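PDB 6YHH: beta-N-acetylglucosaminidase-like protein Glycoside hydrolase family 20 from Flavobacterium johnsoniae, which probably hydrolyses beta-linked N-acetylhexosamine residues, acting as a chitobiase of family 20 in the breakdown of chitin. Local coordinates for residues A[86-91]-A[144-149]; A[225-230]-A[304-309]. All blocks are in the same frame, centred on the assembly; numbering follows the deposited sequence.

Interaction 1 (A[86-91]-A[144-149]); sequences IGLYED and FTWRGL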
loop_
_atom_site.group_PDB
_atom_site.type_symbol
_atom_site.label_atom_id
_atom_site.label_comp_id
_atom_site.label_asym_id
_atom_site.label_seq_id
_atom_site.Cartn_x
_atom_site.Cartn_y
_atom_site.Cartn_z
ATOM N N ILE A 86 22.688 -16.094 8.025
ATOM C CA ILE A 86 22.383 -14.622 8.045
ATOM C C ILE A 86 23.513 -14.050 8.920
ATOM O O ILE A 86 23.687 -14.505 10.035
ATOM C CB ILE A 86 20.971 -14.360 8.636
ATOM C CG1 ILE A 86 19.845 -14.984 7.774
ATOM C CG2 ILE A 86 20.743 -12.866 8.828
ATOM C CD1 ILE A 86 19.805 -14.542 6.321
ATOM N N GLY A 87 24.174 -12.995 8.479
ATOM C CA GLY A 87 25.213 -12.436 9.289
ATOM C C GLY A 87 26.148 -11.758 8.324
ATOM O O GLY A 87 25.890 -11.668 7.087
ATOM N N LEU A 88 27.278 -11.341 8.885
ATOM C CA LEU A 88 28.317 -10.707 8.122
ATOM C C LEU A 88 29.406 -11.772 7.710
ATOM O O LEU A 88 29.433 -12.904 8.264
ATOM C CB LEU A 88 29.014 -9.727 9.037
ATOM C CG LEU A 88 28.153 -8.657 9.668
ATOM C CD1 LEU A 88 29.100 -7.717 10.424
ATOM C CD2 LEU A 88 27.365 -7.953 8.584
ATOM N N TYR A 89 30.199 -11.377 6.744
ATOM C CA TYR A 89 31.307 -12.126 6.158
ATOM C C TYR A 89 30.885 -13.380 5.447
ATOM O O TYR A 89 31.706 -14.259 5.259
ATOM C CB TYR A 89 32.311 -12.521 7.246
ATOM C CG TYR A 89 32.710 -11.423 8.177
ATOM C CD1 TYR A 89 33.578 -10.407 7.714
ATOM C CD2 TYR A 89 32.391 -11.479 9.518
ATOM C CE1 TYR A 89 33.957 -9.375 8.533
ATOM C CE2 TYR A 89 32.817 -10.400 10.408
ATOM C CZ TYR A 89 33.573 -9.376 9.881
ATOM O OH TYR A 89 34.076 -8.357 10.738
ATOM N N GLU A 90 29.620 -13.543 5.045
ATOM C CA GLU A 90 29.255 -14.687 4.266
ATOM C C GLU A 90 29.765 -14.557 2.858
ATOM O O GLU A 90 29.915 -13.477 2.312
ATOM C CB GLU A 90 27.736 -14.807 4.207
ATOM C CG GLU A 90 27.059 -15.218 5.467
ATOM C CD GLU A 90 27.231 -16.706 5.715
ATOM O OE1 GLU A 90 26.773 -17.589 4.873
ATOM O OE2 GLU A 90 27.905 -16.960 6.737
ATOM N N ASP A 91 29.992 -15.701 2.229
ATOM C CA ASP A 91 30.289 -15.740 0.818
ATOM C C ASP A 91 28.983 -15.555 0.056
ATOM O O ASP A 91 28.089 -16.446 0.077
ATOM C CB ASP A 91 30.908 -17.135 0.437
ATOM C CG ASP A 91 31.266 -17.224 -0.989
ATOM O OD1 ASP A 91 30.796 -16.458 -1.815
ATOM O OD2 ASP A 91 32.011 -18.154 -1.410
ATOM N N PHE A 144 31.510 -4.747 -0.017
ATOM C CA PHE A 144 31.454 -4.648 1.438
ATOM C C PHE A 144 30.473 -5.648 1.939
ATOM O O PHE A 144 29.422 -5.916 1.259
ATOM C CB PHE A 144 30.962 -3.234 1.892
ATOM C CG PHE A 144 31.916 -2.120 1.542
ATOM C CD1 PHE A 144 33.073 -1.945 2.303
ATOM C CD2 PHE A 144 31.694 -1.253 0.469
ATOM C CE1 PHE A 144 33.979 -0.929 1.960
ATOM C CE2 PHE A 144 32.591 -0.248 0.165
ATOM C CZ PHE A 144 33.728 -0.088 0.934
ATOM N N THR A 145 30.729 -6.113 3.142
ATOM C CA THR A 145 29.822 -7.084 3.731
ATOM C C THR A 145 28.531 -6.517 4.419
ATOM O O THR A 145 27.562 -7.248 4.549
ATOM C CB THR A 145 30.589 -8.039 4.733
ATOM O OG1 THR A 145 29.847 -9.243 4.933
ATOM C CG2 THR A 145 30.861 -7.394 6.066
ATOM N N TRP A 146 28.572 -5.262 4.866
ATOM C CA TRP A 146 27.466 -4.588 5.559
ATOM C C TRP A 146 26.908 -3.605 4.587
ATOM O O TRP A 146 27.543 -2.640 4.272
ATOM C CB TRP A 146 28.000 -3.894 6.836
ATOM C CG TRP A 146 26.939 -3.282 7.665
ATOM C CD1 TRP A 146 26.005 -2.326 7.272
ATOM C CD2 TRP A 146 26.672 -3.575 9.033
ATOM N NE1 TRP A 146 25.188 -1.995 8.341
ATOM C CE2 TRP A 146 25.528 -2.777 9.417
ATOM C CE3 TRP A 146 27.226 -4.461 9.949
ATOM C CZ2 TRP A 146 25.052 -2.780 10.701
ATOM C CZ3 TRP A 146 26.702 -4.505 11.230
ATOM C CH2 TRP A 146 25.620 -3.641 11.579
ATOM N N ARG A 147 25.736 -3.899 4.030
ATOM C CA ARG A 147 25.108 -3.061 3.023
ATOM C C ARG A 147 23.650 -2.827 3.474
ATOM O O ARG A 147 22.760 -3.649 3.242
ATOM C CB ARG A 147 25.161 -3.703 1.646
ATOM C CG ARG A 147 26.582 -4.152 1.290
ATOM C CD ARG A 147 26.659 -4.793 -0.049
ATOM N NE ARG A 147 25.718 -5.880 -0.247
ATOM C CZ ARG A 147 25.851 -7.095 0.275
ATOM N NH1 ARG A 147 26.978 -7.438 0.914
ATOM N NH2 ARG A 147 24.915 -7.966 0.135
ATOM N N GLY A 148 23.466 -1.698 4.179
ATOM C CA GLY A 148 22.300 -1.500 5.022
ATOM C C GLY A 148 21.372 -0.315 4.734
ATOM O O GLY A 148 21.758 0.689 4.089
ATOM N N LEU A 149 20.149 -0.495 5.172
ATOM C CA LEU A 149 19.179 0.616 5.341
ATOM C C LEU A 149 18.760 0.625 6.807
ATOM O O LEU A 149 18.359 -0.420 7.313
ATOM C CB LEU A 149 17.870 0.417 4.505
ATOM C CG LEU A 149 16.786 1.485 4.632
ATOM C CD1 LEU A 149 17.176 2.859 4.140
ATOM C CD2 LEU A 149 15.512 0.995 3.899
HETATM O O HOH W 1 29.496 -10.784 2.703
#
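A small surface contact joins domain 2 of this glycosidase to its catalytic domain: residues 86-91, in the loop between strands 76-80 and 94-99 of domain 2, reach the entry of strand 146-152 in the catalytic TIM barrel. This strand lies between strands 177-184 and 443-450, both parallel to it, so the loop meets the barrel where its first strand begins. Thr145, just ahead of the strand, carries the polar part. Its OG1 is anti to the backbone N (chi1 -159°), a rotation that brings the hydroxyl to the loop and puts CG2 in the crowded position between N and the carbonyl carbon. The backbone N of Tyr89 donates to Thr145 OG1 over 2.8 Å, with an N-H...O angle of 153°. Thr145 OG1 in turn donates a hydrogen bond to a water 2.7 Å away, and that water donates to Glu90 O at 2.8 Å. One hydroxyl thus grips two successive loop residues, one directly and one through water. CB of Tyr89 points away from the strand segment, yet its ring lies obliquely to the methyl, with Tyr89 CD1 4.4 Å from Thr145 CG2, and touches Leu444 of strand 443-450. Beside this polar cluster lies an apolar patch. Leu88 crosses Trp146 obliquely and straddles one ring atom with both methyls, Leu88 CD1 and CD2 each lying 3.8 Å from Trp146 CE3. The indole NE1 is held by Glu447 OE2. A second bridge runs from Arg147, whose NH2 makes a salt bridge to Glu92, the residue following the loop segment. The guanidinium is steadied from within its own segment: Arg147 NH1 donates to Phe144 O at 2.9 Å, nearly straight at 165°, with the acceptor in the guanidinium plane.

Interaction 2 (A[225-230]-A[304-309]); sequences ILIVPE and PLFPGA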
loop_
_atom_site.group_PDB
_atom_site.type_symbol
_atom_site.label_atom_id
_atom_site.label_comp_id
_atom_site.label_asym_id
_atom_site.label_seq_id
_atom_site.Cartn_x
_atom_site.Cartn_y
_atom_site.Cartn_z
ATOM N N ILE A 225 18.581 -11.249 4.618
ATOM C CA ILE A 225 18.809 -9.979 5.345
ATOM C C ILE A 225 18.896 -10.158 6.876
ATOM O O ILE A 225 18.049 -10.784 7.500
ATOM C CB ILE A 225 17.683 -8.996 4.963
ATOM C CG1 ILE A 225 17.700 -8.720 3.424
ATOM C CG2 ILE A 225 17.781 -7.699 5.779
ATOM C CD1 ILE A 225 16.387 -8.140 2.954
ATOM N N LEU A 226 19.927 -9.582 7.431
ATOM C CA LEU A 226 20.187 -9.457 8.888
ATOM C C LEU A 226 19.437 -8.262 9.460
ATOM O O LEU A 226 19.486 -7.188 8.862
ATOM C CB LEU A 226 21.658 -9.201 9.085
ATOM C CG LEU A 226 22.152 -8.862 10.487
ATOM C CD1 LEU A 226 21.964 -10.053 11.413
ATOM C CD2 LEU A 226 23.605 -8.454 10.501
ATOM N N ILE A 227 18.755 -8.438 10.584
ATOM C CA ILE A 227 18.207 -7.328 11.282
ATOM C C ILE A 227 19.037 -6.922 12.470
ATOM O O ILE A 227 19.385 -7.803 13.344
ATOM C CB ILE A 227 16.728 -7.540 11.659
ATOM C CG1 ILE A 227 15.843 -7.828 10.408
ATOM C CG2 ILE A 227 16.187 -6.379 12.541
ATOM C CD1 ILE A 227 14.357 -7.899 10.664
ATOM N N VAL A 228 19.330 -5.629 12.550
ATOM C CA VAL A 228 20.086 -5.058 13.629
ATOM C C VAL A 228 19.115 -4.113 14.378
ATOM O O VAL A 228 18.754 -3.038 13.856
ATOM C CB VAL A 228 21.359 -4.302 13.146
ATOM C CG1 VAL A 228 22.045 -3.672 14.309
ATOM C CG2 VAL A 228 22.280 -5.252 12.379
ATOM N N PRO A 229 18.614 -4.538 15.555
ATOM C CA PRO A 229 17.774 -3.655 16.389
ATOM C C PRO A 229 18.534 -2.582 17.114
ATOM O O PRO A 229 19.717 -2.741 17.426
ATOM C CB PRO A 229 17.187 -4.658 17.404
ATOM C CG PRO A 229 18.380 -5.565 17.627
ATOM C CD PRO A 229 18.935 -5.791 16.261
ATOM N N GLU A 230 17.896 -1.423 17.325
ATOM C CA GLU A 230 18.506 -0.333 18.087
ATOM C C GLU A 230 17.586 0.162 19.142
ATOM O O GLU A 230 16.423 0.520 18.872
ATOM C CB GLU A 230 18.920 0.841 17.201
ATOM C CG GLU A 230 19.683 1.942 17.934
ATOM C CD GLU A 230 19.894 3.234 17.136
ATOM O OE1 GLU A 230 19.723 3.203 15.865
ATOM O OE2 GLU A 230 20.243 4.270 17.738
ATOM N N PRO A 304 16.113 -11.785 22.783
ATOM C CA PRO A 304 15.650 -13.033 22.222
ATOM C C PRO A 304 14.813 -12.918 20.977
ATOM O O PRO A 304 14.680 -13.897 20.226
ATOM C CB PRO A 304 14.827 -13.674 23.379
ATOM C CG PRO A 304 15.549 -13.159 24.548
ATOM C CD PRO A 304 15.725 -11.700 24.209
ATOM N N LEU A 305 14.277 -11.726 20.725
ATOM C CA LEU A 305 13.461 -11.480 19.533
ATOM C C LEU A 305 14.313 -11.355 18.276
ATOM O O LEU A 305 13.802 -11.592 17.158
ATOM C CB LEU A 305 12.597 -10.221 19.742
ATOM C CG LEU A 305 11.744 -10.117 20.994
ATOM C CD1 LEU A 305 10.979 -8.803 20.969
ATOM C CD2 LEU A 305 10.799 -11.308 21.003
ATOM N N PHE A 306 15.563 -10.974 18.444
ATOM C CA PHE A 306 16.450 -10.659 17.339
ATOM C C PHE A 306 17.647 -11.641 17.333
ATOM O O PHE A 306 18.596 -11.470 18.091
ATOM C CB PHE A 306 16.925 -9.235 17.508
ATOM C CG PHE A 306 15.849 -8.215 17.318
ATOM C CD1 PHE A 306 15.399 -7.930 16.018
ATOM C CD2 PHE A 306 15.257 -7.590 18.391
ATOM C CE1 PHE A 306 14.394 -6.973 15.861
ATOM C CE2 PHE A 306 14.237 -6.692 18.224
ATOM C CZ PHE A 306 13.814 -6.404 16.939
ATOM N N PRO A 307 17.629 -12.633 16.454
ATOM C CA PRO A 307 18.678 -13.645 16.505
ATOM C C PRO A 307 20.043 -13.204 15.976
ATOM O O PRO A 307 21.033 -13.897 16.207
ATOM C CB PRO A 307 18.126 -14.760 15.623
ATOM C CG PRO A 307 17.245 -14.039 14.624
ATOM C CD PRO A 307 16.601 -12.936 15.443
ATOM N N GLY A 308 20.093 -12.069 15.249
ATOM C CA GLY A 308 21.295 -11.526 14.718
ATOM C C GLY A 308 22.290 -11.232 15.819
ATOM O O GLY A 308 21.920 -10.968 16.948
ATOM N N ALA A 309 23.561 -11.283 15.471
ATOM C CA ALA A 309 24.597 -11.149 16.479
ATOM C C ALA A 309 24.920 -9.787 16.983
ATOM O O ALA A 309 25.792 -9.650 17.869
ATOM C CB ALA A 309 25.869 -11.807 15.948
HETATM O O HOH W 2 18.074 -10.150 14.269
#
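The backbones of strand 226-230 and the loop 304-309 come closest at Ile227 and Gly308, with 6.2 Å between their CA atoms, and no direct hydrogen bond joins them. A water bridges them instead, donating to Ile227 O at 2.8 Å and accepting from Gly308 N at 3.0 Å. It also lies in the plane of the Phe306 ring, at its edge. That ring dominates the side-chain packing. With CG anti to its own carbonyl carbon (chi1 -68°), Phe306 reaches the strand and receives Pro229 on one face: CB of Pro229 stands 3.6 Å from the Phe306 ring centroid, 8° off the normal, a well-centred CH-pi contact. The proline extends over the ring, its CG meeting Phe306 CG at 3.7 Å. Ile227 comes in obliquely at another part of the ring, its CG2 3.8 Å from Phe306 CE1. Further back along the strand, Leu226 bends its end to the loop and sets CD1 3.7 Å from Gly308 CA. Gly308 has no side chain, and the direction a CB would take is occupied by this methyl and by Ile227 O, so the close approach of the two backbones rests on glycine here. Lys361 NZ grips the loop by hydrogen bonds to both Phe306 O and Gly308 O. The loop carries the chain from helix 289-302 into strand 310-312, as in the beta/alpha repeat of a TIM barrel, and Phe306 also touches Ile213 of helix 210-222 and Trp180 and Leu182 of strand 177-184.

Both contacts bear on the catalytic barrel, their centres about 13 Å apart, but they do different work. Interaction 1 is at the surface and joins domain 2 to the barrel; interaction 2 is buried and stays within the catalytic domain. Their chemistry follows: a direct hydrogen bond and a water beside a modest apolar patch in the first, an aromatic-proline core with a single bridging water in the second. They also touch. Ile86 CG2 packs 3.5 Å from Leu226 CA, so the domain 2 loop reaches strand 226-230 as well as strand 146-152. Within the barrel, Trp146 CH2 lies 3.8 Å from Val228 CG2, between two strands that both pair with strand 177-184.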